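Local coordinates for L-asparaginase 1 (Escherichia coli, PDB 6NXC), which catalyses the hydrolysis of L-asparagine to L-aspartate and ammonium as a cytoplasmic, allosterically activated homotetramer, at residues S25-Y30 and A92-A97; P59-H62 and D68-I71; H72-L77 and W88-E93; H98-D103 and E219-V224; E166-L169 and R174-R177. The protein carries 1 engineered substitution. One frame throughout, in Å; residues are numbered along the deposited sequence.

Contact 1: residues S25-Y30 and A92-A97; sequences SIYVAY and AEDIKA
Tyr-27 gives its phenolic proton to the carboxylate of Asp-94, OH to OD1 2.8 Å, on the syn side of the oxygen and 16° out of the carboxylate plane. Ring and carboxylate are turned 78° against each other, and the second oxygen comes in at the rim of the ring, OD2 lying 3.6 Å from CE2 of Tyr-27. Beside it, CB of Ala-29 closes on OD2 of Asp-94 at 3.8 Å. Both polar side chains swing CG opposite the backbone N (chi1 -176° in Tyr-27), which extends the phenol from the strand and the acid from the helix until they meet. One layer out, the other oxygen, OD2, is hydrogen-bonded to Tyr-74 OH and His-72 ND1, so both oxygens of the buried acid have partners. The ring of His-98 stacks on Tyr-27. A phenylalanine in place of Tyr-27 would probably leave OD1 of Asp-94 without this donor in a buried setting. Strands 68-78 and 104-108 flank strand 25-32 in the parallel part of the main mixed sheet, and helix 85-98 connects those two; the contact thus fixes the helix of a beta-alpha-beta crossover across the strand it spans, in the N-terminal part of the asparaginase fold.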
# COMPACT_ATOMS: atom_id res chain seq x y z
N SER B 25 8.10 31.92 15.85
CA SER B 25 9.31 32.24 15.09
C SER B 25 10.08 30.95 14.94
O SER B 25 10.55 30.40 15.97
CB SER B 25 10.01 33.31 15.87
OG SER B 25 11.11 33.77 15.16
N ILE B 26 10.29 30.55 13.71
CA ILE B 26 10.98 29.27 13.39
C ILE B 26 12.34 29.58 12.77
O ILE B 26 12.51 30.48 11.90
CB ILE B 26 10.11 28.40 12.49
CG1 ILE B 26 8.66 28.20 12.99
CG2 ILE B 26 10.80 27.08 12.20
CD1 ILE B 26 8.59 27.60 14.37
N TYR B 27 13.33 28.90 13.25
CA TYR B 27 14.70 28.99 12.71
C TYR B 27 14.89 27.92 11.63
O TYR B 27 14.68 26.68 11.90
CB TYR B 27 15.71 28.78 13.82
CG TYR B 27 17.16 28.94 13.43
CD1 TYR B 27 17.72 30.22 13.33
CD2 TYR B 27 18.01 27.85 13.26
CE1 TYR B 27 19.06 30.41 13.05
CE2 TYR B 27 19.37 28.03 12.94
CZ TYR B 27 19.89 29.31 12.87
OH TYR B 27 21.22 29.53 12.66
N VAL B 28 15.40 28.34 10.47
CA VAL B 28 15.62 27.36 9.37
C VAL B 28 17.16 27.32 9.13
O VAL B 28 17.71 28.33 8.71
CB VAL B 28 14.90 27.82 8.13
CG1 VAL B 28 15.11 26.79 6.98
CG2 VAL B 28 13.42 28.03 8.34
N ALA B 29 17.72 26.15 9.33
CA ALA B 29 19.14 25.79 9.08
C ALA B 29 19.18 25.29 7.65
O ALA B 29 18.81 24.15 7.38
CB ALA B 29 19.61 24.83 10.13
N TYR B 30 19.59 26.16 6.73
CA TYR B 30 19.76 25.80 5.32
C TYR B 30 21.17 25.13 5.18
O TYR B 30 22.11 25.82 4.95
CB TYR B 30 19.50 27.03 4.48
CG TYR B 30 19.66 26.77 3.00
CD1 TYR B 30 19.53 25.53 2.47
CD2 TYR B 30 20.05 27.82 2.18
CE1 TYR B 30 19.69 25.32 1.10
CE2 TYR B 30 20.23 27.63 0.82
CZ TYR B 30 20.00 26.40 0.28
OH TYR B 30 20.24 26.21 -1.06
N ALA B 92 24.01 20.35 15.32
CA ALA B 92 23.57 20.29 16.73
C ALA B 92 23.96 21.57 17.47
O ALA B 92 23.17 22.17 18.23
CB ALA B 92 24.12 19.12 17.43
N GLU B 93 25.18 22.04 17.19
CA GLU B 93 25.69 23.30 17.79
C GLU B 93 24.88 24.50 17.34
O GLU B 93 24.68 25.44 18.16
CB GLU B 93 27.17 23.49 17.53
CG GLU B 93 28.01 22.36 18.14
CD GLU B 93 29.51 22.33 17.79
OE1 GLU B 93 30.25 21.67 18.58
OE2 GLU B 93 29.94 22.93 16.73
N ASP B 94 24.49 24.51 16.10
CA ASP B 94 23.73 25.67 15.58
C ASP B 94 22.34 25.65 16.27
O ASP B 94 21.84 26.71 16.57
CB ASP B 94 23.57 25.53 14.08
CG ASP B 94 22.98 26.68 13.28
OD1 ASP B 94 22.99 27.71 13.79
OD2 ASP B 94 22.49 26.43 12.10
N ILE B 95 21.71 24.47 16.45
CA ILE B 95 20.39 24.38 17.17
C ILE B 95 20.58 24.93 18.60
O ILE B 95 19.79 25.79 19.05
CB ILE B 95 19.84 22.95 17.17
CG1 ILE B 95 19.43 22.54 15.76
CG2 ILE B 95 18.71 22.73 18.20
CD1 ILE B 95 19.34 21.04 15.60
N LYS B 96 21.63 24.52 19.30
CA LYS B 96 21.87 24.87 20.73
C LYS B 96 22.12 26.37 20.80
O LYS B 96 21.52 27.03 21.66
CB LYS B 96 23.08 24.10 21.27
CG LYS B 96 23.56 24.51 22.68
CD LYS B 96 22.55 24.31 23.74
CE LYS B 96 22.96 24.72 25.14
NZ LYS B 96 21.76 24.82 26.04
N ALA B 97 22.88 26.91 19.85
CA ALA B 97 23.17 28.37 19.73
C ALA B 97 21.91 29.19 19.65
O ALA B 97 21.92 30.30 20.25
CB ALA B 97 24.08 28.67 18.58

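Contact 2: residues P59-H62 and D68-I71; sequences PEFH and DFTI
The 3-10 turn carrying Phe-61 stands off from the strand carrying Phe-69, the nearest CA atoms, those of His-62 and Asp-68, being 7.9 Å apart, so the gap is bridged from the strand by one ring. That ring meets the backbone of the turn edge-on: Phe-61 O lies in the plane of the Phe-69 ring, 3.6 Å from CE1, where the partly positive ring hydrogens would suit a carbonyl oxygen. CB of Phe-61 rests against the same corner, 4.1 Å from CE1 of Phe-69. Phe-69 reaches there with CG between its backbone N and carbonyl carbon, the crowded position (chi1 61°). The imidazole of His-62 makes a looser touch, CE1 4.5 Å from CZ of Phe-69, while its NE2 is hydrogen-bonded to Leu-55 O. The turn itself is closed by His-62 N bonding to Pro-59 O at 3.0 Å. Phe-61 continues onto Leu-55 of helix 50-56 and onto Leu-153, and Phe-69 onto Leu-156, so that both side chains pack on helix 148-161. This is the return limb of a beta-alpha-beta crossover: the loop after helix 50-56 packs on strand 68-78, an outermost strand of the main sheet within the chain.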
# COMPACT_ATOMS: atom_id res chain seq x y z
N PRO B 59 4.24 33.94 -2.25
CA PRO B 59 3.42 34.63 -1.27
C PRO B 59 2.89 33.71 -0.17
O PRO B 59 2.56 34.15 0.93
CB PRO B 59 2.28 35.14 -2.15
CG PRO B 59 2.94 35.32 -3.51
CD PRO B 59 3.78 34.07 -3.64
N GLU B 60 2.84 32.42 -0.47
CA GLU B 60 2.27 31.47 0.50
C GLU B 60 3.08 31.54 1.80
O GLU B 60 2.46 31.45 2.90
CB GLU B 60 2.20 30.08 -0.15
CG GLU B 60 3.60 29.47 -0.39
CD GLU B 60 3.74 28.21 -1.25
OE1 GLU B 60 4.78 28.05 -1.96
OE2 GLU B 60 2.84 27.34 -1.17
N PHE B 61 4.39 31.74 1.75
CA PHE B 61 5.29 31.78 2.91
C PHE B 61 5.09 33.02 3.80
O PHE B 61 5.54 32.95 4.94
CB PHE B 61 6.72 31.65 2.43
CG PHE B 61 7.08 30.26 1.99
CD1 PHE B 61 7.50 29.33 2.93
CD2 PHE B 61 7.00 29.85 0.67
CE1 PHE B 61 7.77 28.04 2.58
CE2 PHE B 61 7.22 28.53 0.33
CZ PHE B 61 7.69 27.66 1.29
N HIS B 62 4.32 34.02 3.34
CA HIS B 62 4.16 35.31 4.07
C HIS B 62 2.74 35.56 4.54
O HIS B 62 2.54 36.71 4.94
CB HIS B 62 4.75 36.40 3.17
CG HIS B 62 6.11 36.02 2.71
ND1 HIS B 62 7.17 36.23 3.46
CD2 HIS B 62 6.54 35.47 1.56
CE1 HIS B 62 8.22 35.69 2.89
NE2 HIS B 62 7.87 35.27 1.71
N ASP B 68 6.51 33.37 11.44
CA ASP B 68 7.74 34.08 10.97
C ASP B 68 8.92 33.07 10.94
O ASP B 68 8.92 32.01 11.72
CB ASP B 68 8.15 35.20 11.89
CG ASP B 68 7.21 36.39 11.83
OD1 ASP B 68 6.74 36.68 10.74
OD2 ASP B 68 6.95 37.01 12.85
N PHE B 69 9.83 33.25 10.00
CA PHE B 69 11.01 32.37 9.96
C PHE B 69 12.25 33.17 9.60
O PHE B 69 12.19 34.17 8.89
CB PHE B 69 10.74 31.15 9.07
CG PHE B 69 10.42 31.45 7.65
CD1 PHE B 69 9.13 31.78 7.22
CD2 PHE B 69 11.44 31.44 6.72
CE1 PHE B 69 8.90 32.08 5.87
CE2 PHE B 69 11.19 31.76 5.39
CZ PHE B 69 9.92 32.11 4.97
N THR B 70 13.37 32.61 9.98
CA THR B 70 14.72 33.19 9.80
C THR B 70 15.58 32.09 9.16
O THR B 70 15.59 31.00 9.75
CB THR B 70 15.31 33.59 11.15
OG1 THR B 70 14.45 34.61 11.64
CG2 THR B 70 16.68 34.22 10.98
N ILE B 71 16.17 32.33 7.99
CA ILE B 71 17.10 31.36 7.32
C ILE B 71 18.55 31.67 7.69
O ILE B 71 19.03 32.80 7.41
CB ILE B 71 16.89 31.37 5.78
CG1 ILE B 71 15.44 31.04 5.49
CG2 ILE B 71 17.89 30.42 5.03
CD1 ILE B 71 15.07 31.36 4.08

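Contact 3: residues H72-L77 and W88-E93; sequences HEYTPL and WQHIAE
Tyr-74 lays CE2 over one face of the His-90 imidazole, 4.0 Å above its plane and toward its rim. The rings are neither stacked nor edge-to-face: their planes stand at 44° with centroids 5.0 Å apart, and the two side chains slide past each other in opposite directions. Further along the phenol, OH sits 3.6 Å from CA of Ile-91, and CE2 of Tyr-74 is 4.0 Å from CG1 of Ile-91, whose branch runs across the tyrosine at about a right angle. With CG opposite the carbonyl carbon (chi1 -87°) the phenol points at the helix, and its OH is hydrogen-bonded to Asp-94 OD2. On the strand side, CD1 of Tyr-74 lies 3.6 Å above the plane of the His-72 ring. A water joins the segments as well, 3.1 Å from NE2 of His-90 and more weakly bound by Thr-75 N. Replacing Tyr-74 by an alanine would probably open a gap between strand and helix and leave Asp-94 with one partner fewer. The packing belongs to a beta-alpha unit: strand 68-78 runs toward the substrate residues Asp-79, Ser-80 and Ser-81, helix 85-98 folds back over it, and the side chain of Ile-91 is about 9 Å from that of Ser-80.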
# COMPACT_ATOMS: atom_id res chain seq x y z
N HIS B 72 19.25 30.63 8.13
CA HIS B 72 20.71 30.58 8.32
C HIS B 72 21.24 29.74 7.16
O HIS B 72 21.03 28.56 7.19
CB HIS B 72 21.07 30.06 9.70
CG HIS B 72 22.56 29.85 9.80
ND1 HIS B 72 23.16 28.78 10.55
CD2 HIS B 72 23.57 30.50 9.19
CE1 HIS B 72 24.46 28.83 10.37
NE2 HIS B 72 24.73 29.85 9.49
N GLU B 73 21.86 30.37 6.16
CA GLU B 73 22.47 29.63 5.03
C GLU B 73 23.90 29.21 5.41
O GLU B 73 24.70 30.05 5.79
CB GLU B 73 22.45 30.49 3.77
CG GLU B 73 23.03 29.78 2.55
CD GLU B 73 23.32 30.77 1.40
OE1 GLU B 73 22.38 31.50 1.07
OE2 GLU B 73 24.50 30.80 0.86
N TYR B 74 24.24 27.93 5.30
CA TYR B 74 25.55 27.40 5.75
C TYR B 74 26.56 27.80 4.67
O TYR B 74 26.09 27.91 3.48
CB TYR B 74 25.41 25.89 5.94
CG TYR B 74 24.91 25.48 7.30
CD1 TYR B 74 23.86 26.16 7.92
CD2 TYR B 74 25.38 24.34 7.91
CE1 TYR B 74 23.33 25.75 9.15
CE2 TYR B 74 24.84 23.87 9.12
CZ TYR B 74 23.86 24.61 9.76
OH TYR B 74 23.36 24.20 10.96
N THR B 75 27.80 27.97 5.08
CA THR B 75 28.95 28.32 4.18
C THR B 75 30.06 27.28 4.37
O THR B 75 30.62 27.08 5.45
CB THR B 75 29.37 29.79 4.34
OG1 THR B 75 29.49 30.13 5.71
CG2 THR B 75 28.38 30.76 3.77
N PRO B 76 30.34 26.44 3.36
CA PRO B 76 29.53 26.39 2.15
C PRO B 76 28.27 25.52 2.37
O PRO B 76 28.16 24.85 3.40
CB PRO B 76 30.41 25.64 1.16
CG PRO B 76 31.21 24.73 2.02
CD PRO B 76 31.46 25.48 3.32
N LEU B 77 27.42 25.53 1.37
CA LEU B 77 26.25 24.62 1.23
C LEU B 77 26.79 23.26 0.79
O LEU B 77 27.83 23.22 0.14
CB LEU B 77 25.27 25.20 0.21
CG LEU B 77 24.56 26.47 0.68
CD1 LEU B 77 23.77 27.20 -0.44
CD2 LEU B 77 23.69 26.13 1.86
N TRP B 88 27.03 16.55 11.61
CA TRP B 88 25.91 16.39 12.51
C TRP B 88 26.18 17.31 13.73
O TRP B 88 25.28 17.98 14.25
CB TRP B 88 25.84 14.91 12.98
CG TRP B 88 25.65 13.90 11.91
CD1 TRP B 88 25.12 14.05 10.66
CD2 TRP B 88 26.11 12.53 11.98
NE1 TRP B 88 25.16 12.85 9.99
CE2 TRP B 88 25.80 11.93 10.74
CE3 TRP B 88 26.65 11.77 13.01
CZ2 TRP B 88 26.00 10.58 10.55
CZ3 TRP B 88 26.92 10.44 12.79
CH2 TRP B 88 26.63 9.88 11.55
N GLN B 89 27.42 17.26 14.21
CA GLN B 89 27.87 18.13 15.34
C GLN B 89 27.67 19.61 15.04
O GLN B 89 27.16 20.40 15.90
CB GLN B 89 29.36 17.81 15.68
CG GLN B 89 29.81 18.58 16.91
CD GLN B 89 29.34 18.01 18.22
OE1 GLN B 89 29.10 16.84 18.34
NE2 GLN B 89 29.25 18.85 19.27
N HIS B 90 27.98 20.05 13.82
CA HIS B 90 27.90 21.49 13.41
C HIS B 90 26.41 21.87 13.51
O HIS B 90 26.08 22.97 14.06
CB HIS B 90 28.39 21.66 11.94
CG HIS B 90 28.48 23.03 11.38
ND1 HIS B 90 28.46 24.20 12.16
CD2 HIS B 90 28.73 23.44 10.11
CE1 HIS B 90 28.59 25.26 11.37
NE2 HIS B 90 28.79 24.82 10.11
N ILE B 91 25.51 21.01 12.97
CA ILE B 91 24.07 21.28 13.00
C ILE B 91 23.58 21.29 14.46
O ILE B 91 22.86 22.25 14.83
CB ILE B 91 23.30 20.27 12.14
CG1 ILE B 91 23.69 20.32 10.67
CG2 ILE B 91 21.81 20.42 12.39
CD1 ILE B 91 23.23 19.14 9.85
N ALA B 92 24.01 20.35 15.32
CA ALA B 92 23.57 20.29 16.73
C ALA B 92 23.96 21.57 17.47
O ALA B 92 23.17 22.17 18.23
CB ALA B 92 24.12 19.12 17.43
N GLU B 93 25.18 22.04 17.19
CA GLU B 93 25.69 23.30 17.79
C GLU B 93 24.88 24.50 17.34
O GLU B 93 24.68 25.44 18.16
CB GLU B 93 27.17 23.49 17.53
CG GLU B 93 28.01 22.36 18.14
CD GLU B 93 29.51 22.33 17.79
OE1 GLU B 93 30.25 21.67 18.58
OE2 GLU B 93 29.94 22.93 16.73
O HOH W 1 28.26 27.25 8.28

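Contact 4: residues H98-D103 and E219-V224; sequences HYDDYD and EGELIV
A partly buried contact between two connecting segments sets Tyr-99, just beyond the C-terminal end of helix 85-98, against Leu-222, just ahead of the short strand 223-224. Its centre is a CH-pi contact: CB of Leu-222 lies over one face of the Tyr-99 ring, 3.9 Å from the centroid and 16° off the ring normal. The leucine's CD2 covers the near end of the same ring, 3.8 Å from CG of Tyr-99. Lys-130 adds a cation-pi interaction with the tyrosine. The hydroxyl of Tyr-99 is held by water and backbone: OH gives its proton to a water 2.5 Å away, which in turn donates to Gly-220 O at 2.7 Å, and Gly-129 N is hydrogen-bonded to the same OH. Gly-220 itself has a positive phi of 105°, where a CB would press on the preceding carbonyl.

Glu-221 runs past the ring in the reverse direction and puts OE1 3.6 Å from CD2 of Tyr-99. The bend at chi2 brings OE1 back to its own backbone, where it accepts the N-H of Leu-222 at 2.9 Å. Its other oxygen, OE2, comes to 2.7 Å from OD1 of Asp-100; in crystals at pH 4 one of these acids probably carries a proton. Lys-96 NZ of helix 85-98 is hydrogen-bonded to Leu-222 O. Together these contacts tie the turn of a beta-alpha-beta crossover, between helix 85-98 and strand 104-108, to the small antiparallel sheet of strands 125-126 and 223-224.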
# COMPACT_ATOMS: atom_id res chain seq x y z
N HIS B 98 20.87 28.70 19.01
CA HIS B 98 19.66 29.50 18.74
C HIS B 98 18.48 28.98 19.56
O HIS B 98 17.37 29.51 19.36
CB HIS B 98 19.42 29.51 17.24
CG HIS B 98 20.55 30.19 16.54
ND1 HIS B 98 21.70 29.45 16.10
CD2 HIS B 98 20.82 31.49 16.30
CE1 HIS B 98 22.50 30.28 15.44
NE2 HIS B 98 22.06 31.52 15.62
N TYR B 99 18.67 28.00 20.40
CA TYR B 99 17.55 27.28 21.05
C TYR B 99 16.63 28.21 21.79
O TYR B 99 15.41 28.08 21.67
CB TYR B 99 18.06 26.25 22.01
CG TYR B 99 17.01 25.33 22.60
CD1 TYR B 99 16.26 24.44 21.86
CD2 TYR B 99 16.72 25.38 23.98
CE1 TYR B 99 15.37 23.58 22.43
CE2 TYR B 99 15.84 24.51 24.56
CZ TYR B 99 15.15 23.58 23.81
OH TYR B 99 14.32 22.73 24.44
N ASP B 100 17.21 29.07 22.65
CA ASP B 100 16.33 29.95 23.49
C ASP B 100 15.63 31.02 22.67
O ASP B 100 14.60 31.57 23.19
CB ASP B 100 17.12 30.59 24.64
CG ASP B 100 17.53 29.55 25.68
OD1 ASP B 100 16.90 28.48 25.76
OD2 ASP B 100 18.48 29.81 26.40
N ASP B 101 16.07 31.31 21.46
CA ASP B 101 15.60 32.47 20.66
C ASP B 101 14.42 32.15 19.72
O ASP B 101 13.84 33.08 19.15
CB ASP B 101 16.79 33.08 19.90
CG ASP B 101 17.89 33.53 20.86
OD1 ASP B 101 17.54 34.04 21.94
OD2 ASP B 101 19.05 33.25 20.58
N TYR B 102 14.14 30.89 19.45
CA TYR B 102 13.13 30.49 18.43
C TYR B 102 12.20 29.47 19.07
O TYR B 102 12.57 28.86 20.07
CB TYR B 102 13.87 29.94 17.21
CG TYR B 102 14.64 31.03 16.52
CD1 TYR B 102 15.94 31.37 16.90
CD2 TYR B 102 14.05 31.77 15.50
CE1 TYR B 102 16.65 32.40 16.30
CE2 TYR B 102 14.80 32.74 14.85
CZ TYR B 102 16.07 33.06 15.24
OH TYR B 102 16.73 34.07 14.59
N ASP B 103 11.06 29.25 18.45
CA ASP B 103 10.03 28.31 18.94
C ASP B 103 10.20 26.94 18.35
O ASP B 103 9.54 25.98 18.73
CB ASP B 103 8.67 28.90 18.66
CG ASP B 103 8.44 30.24 19.33
OD1 ASP B 103 8.86 30.30 20.50
OD2 ASP B 103 8.02 31.24 18.62
N GLU B 219 14.17 16.52 31.02
CA GLU B 219 13.58 17.80 31.40
C GLU B 219 14.69 18.78 31.70
O GLU B 219 15.66 18.38 32.27
CB GLU B 219 12.74 17.60 32.67
CG GLU B 219 13.46 16.89 33.78
CD GLU B 219 13.54 15.37 33.62
OE1 GLU B 219 14.46 14.80 34.21
OE2 GLU B 219 12.70 14.78 32.89
N GLY B 220 14.41 20.06 31.50
CA GLY B 220 15.42 21.09 31.76
C GLY B 220 16.01 21.63 30.48
O GLY B 220 15.42 21.42 29.34
N GLU B 221 17.16 22.34 30.63
CA GLU B 221 17.75 23.02 29.45
C GLU B 221 18.43 22.00 28.50
O GLU B 221 18.88 20.96 28.93
CB GLU B 221 18.81 24.07 29.80
CG GLU B 221 18.29 25.50 29.63
CD GLU B 221 17.94 25.99 28.22
OE1 GLU B 221 18.23 25.24 27.30
OE2 GLU B 221 17.38 27.14 28.05
N LEU B 222 18.35 22.32 27.22
CA LEU B 222 18.87 21.42 26.16
C LEU B 222 20.31 21.12 26.50
O LEU B 222 21.08 22.07 26.79
CB LEU B 222 18.75 22.13 24.81
CG LEU B 222 19.29 21.37 23.59
CD1 LEU B 222 18.41 20.18 23.31
CD2 LEU B 222 19.37 22.31 22.40
N ILE B 223 20.73 19.86 26.33
CA ILE B 223 22.13 19.42 26.49
C ILE B 223 22.58 18.77 25.19
O ILE B 223 21.85 17.93 24.69
CB ILE B 223 22.30 18.52 27.71
CG1 ILE B 223 22.09 19.35 28.99
CG2 ILE B 223 23.67 17.86 27.67
CD1 ILE B 223 21.88 18.53 30.26
N VAL B 224 23.67 19.25 24.60
CA VAL B 224 24.15 18.61 23.36
C VAL B 224 25.29 17.60 23.66
O VAL B 224 26.30 18.00 24.23
CB VAL B 224 24.56 19.62 22.30
CG1 VAL B 224 25.07 18.78 21.12
CG2 VAL B 224 23.39 20.53 21.92
O HOH W 2 14.79 22.40 26.89

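Contact 5: residues E166-L169 and R174-R177; sequences EVTL and RLYR
Arg-177 runs along one carboxylate oxygen of Glu-166 before its tip reaches the other. CB stands 4.0 Å from OE2 of Glu-166; CG, swung opposite the backbone N (chi1 -180°), closes to 3.4 Å from that oxygen, and CD stays in touch. A bend at chi3 (-71°) then turns NE onto OE2 of Glu-166 at 2.7 Å, while NH2 takes OE1 of the same acid at 3.2 Å: a two-pronged, side-on salt bridge with both oxygens met on their syn sides, the two planes 40° apart. NH2 is also bound to Pro-213 O and NH1 to Gly-352 O, so the buried guanidinium is held by three partners, which should limit its rotation. The bridge sits at the open end of a beta hairpin, strands 167-171 and 174-177, where the main sheet changes from parallel to antiparallel. Leu-169 and Tyr-176 form its hydrogen-bonded pair, Leu-169 N to Tyr-176 O 2.9 Å and Tyr-176 N to Leu-169 O 2.8 Å; Thr-168 and Arg-177 are the neighbouring non-hydrogen-bonded pair. Away from the salt bridge, CD1 of Leu-175 presses on OG1 of Thr-168 at 3.3 Å, and that hydroxyl has a weak bond to Val-132 O. The Leu-169 side chain is about 8 Å from those of substrate-binding Thr-111 and the engineered Ala-182.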
# COMPACT_ATOMS: atom_id res chain seq x y z
N GLU B 166 10.63 16.03 19.49
CA GLU B 166 11.45 14.98 18.95
C GLU B 166 12.06 15.55 17.69
O GLU B 166 11.63 16.63 17.08
CB GLU B 166 10.59 13.76 18.56
CG GLU B 166 10.03 12.94 19.67
CD GLU B 166 9.40 11.64 19.16
OE1 GLU B 166 8.37 11.29 19.70
OE2 GLU B 166 9.97 10.97 18.24
N VAL B 167 13.13 14.88 17.30
CA VAL B 167 13.70 15.14 15.99
C VAL B 167 12.88 14.34 15.00
O VAL B 167 12.79 13.08 15.17
CB VAL B 167 15.18 14.78 15.86
CG1 VAL B 167 15.57 15.12 14.44
CG2 VAL B 167 16.03 15.49 16.89
N THR B 168 12.26 15.03 14.06
CA THR B 168 11.39 14.37 13.10
C THR B 168 11.86 14.70 11.71
O THR B 168 12.66 15.58 11.47
CB THR B 168 9.95 14.84 13.34
OG1 THR B 168 9.85 16.28 13.26
CG2 THR B 168 9.38 14.39 14.68
N LEU B 169 11.22 14.02 10.74
CA LEU B 169 11.53 14.17 9.32
C LEU B 169 10.19 14.34 8.60
O LEU B 169 9.30 13.46 8.80
CB LEU B 169 12.35 12.95 8.82
CG LEU B 169 12.89 13.11 7.41
CD1 LEU B 169 14.13 12.20 7.30
CD2 LEU B 169 11.81 12.81 6.39
N ARG B 174 3.75 13.53 5.35
CA ARG B 174 3.88 12.72 6.58
C ARG B 174 5.05 13.24 7.41
O ARG B 174 6.01 13.70 6.88
CB ARG B 174 4.11 11.26 6.23
CG ARG B 174 2.80 10.67 5.65
CD ARG B 174 3.01 9.38 4.86
NE ARG B 174 1.79 8.57 5.03
CZ ARG B 174 1.72 7.24 5.24
NH1 ARG B 174 2.80 6.46 5.27
NH2 ARG B 174 0.53 6.69 5.39
N LEU B 175 4.82 13.25 8.71
CA LEU B 175 5.86 13.47 9.70
C LEU B 175 6.26 12.13 10.29
O LEU B 175 5.39 11.50 10.94
CB LEU B 175 5.39 14.43 10.76
CG LEU B 175 6.45 14.97 11.72
CD1 LEU B 175 7.41 15.91 11.07
CD2 LEU B 175 5.82 15.50 13.00
N TYR B 176 7.57 11.83 10.24
CA TYR B 176 8.14 10.57 10.74
C TYR B 176 9.02 10.84 11.96
O TYR B 176 9.67 11.91 12.02
CB TYR B 176 8.95 9.90 9.66
CG TYR B 176 8.18 9.58 8.40
CD1 TYR B 176 7.33 8.50 8.30
CD2 TYR B 176 8.31 10.36 7.28
CE1 TYR B 176 6.68 8.20 7.11
CE2 TYR B 176 7.61 10.13 6.10
CZ TYR B 176 6.86 8.98 5.99
OH TYR B 176 6.16 8.75 4.82
N ARG B 177 9.09 9.85 12.85
CA ARG B 177 10.17 9.88 13.87
C ARG B 177 11.51 9.77 13.16
O ARG B 177 11.72 8.85 12.39
CB ARG B 177 9.95 8.75 14.86
CG ARG B 177 11.02 8.75 15.92
CD ARG B 177 10.82 7.77 17.08
NE ARG B 177 9.69 8.27 17.91
CZ ARG B 177 8.88 7.53 18.63
NH1 ARG B 177 9.10 6.25 18.75
NH2 ARG B 177 7.85 8.12 19.25

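In the fold
From the N terminus, contact 1 closes the first large loop, from strand 25-32 to helix 85-98. Two smaller closures fall within that span, one after the other: contact 2, where the chain returns to strand 68-78, and contact 3, which leaves the same strand and ends on the helix segment that contact 1 also uses, sharing Ala-92 and Glu-93. Contact 4 opens just after contact 1 has closed and spans more than a hundred residues; the short hairpin of contact 5 lies within it. Contacts 1 to 3 join the helix and loops to neighbouring strands at one edge of the main sheet, contact 5 pairs strands further across it, and contact 4 ties the small two-stranded sheet to the loop after helix 85-98.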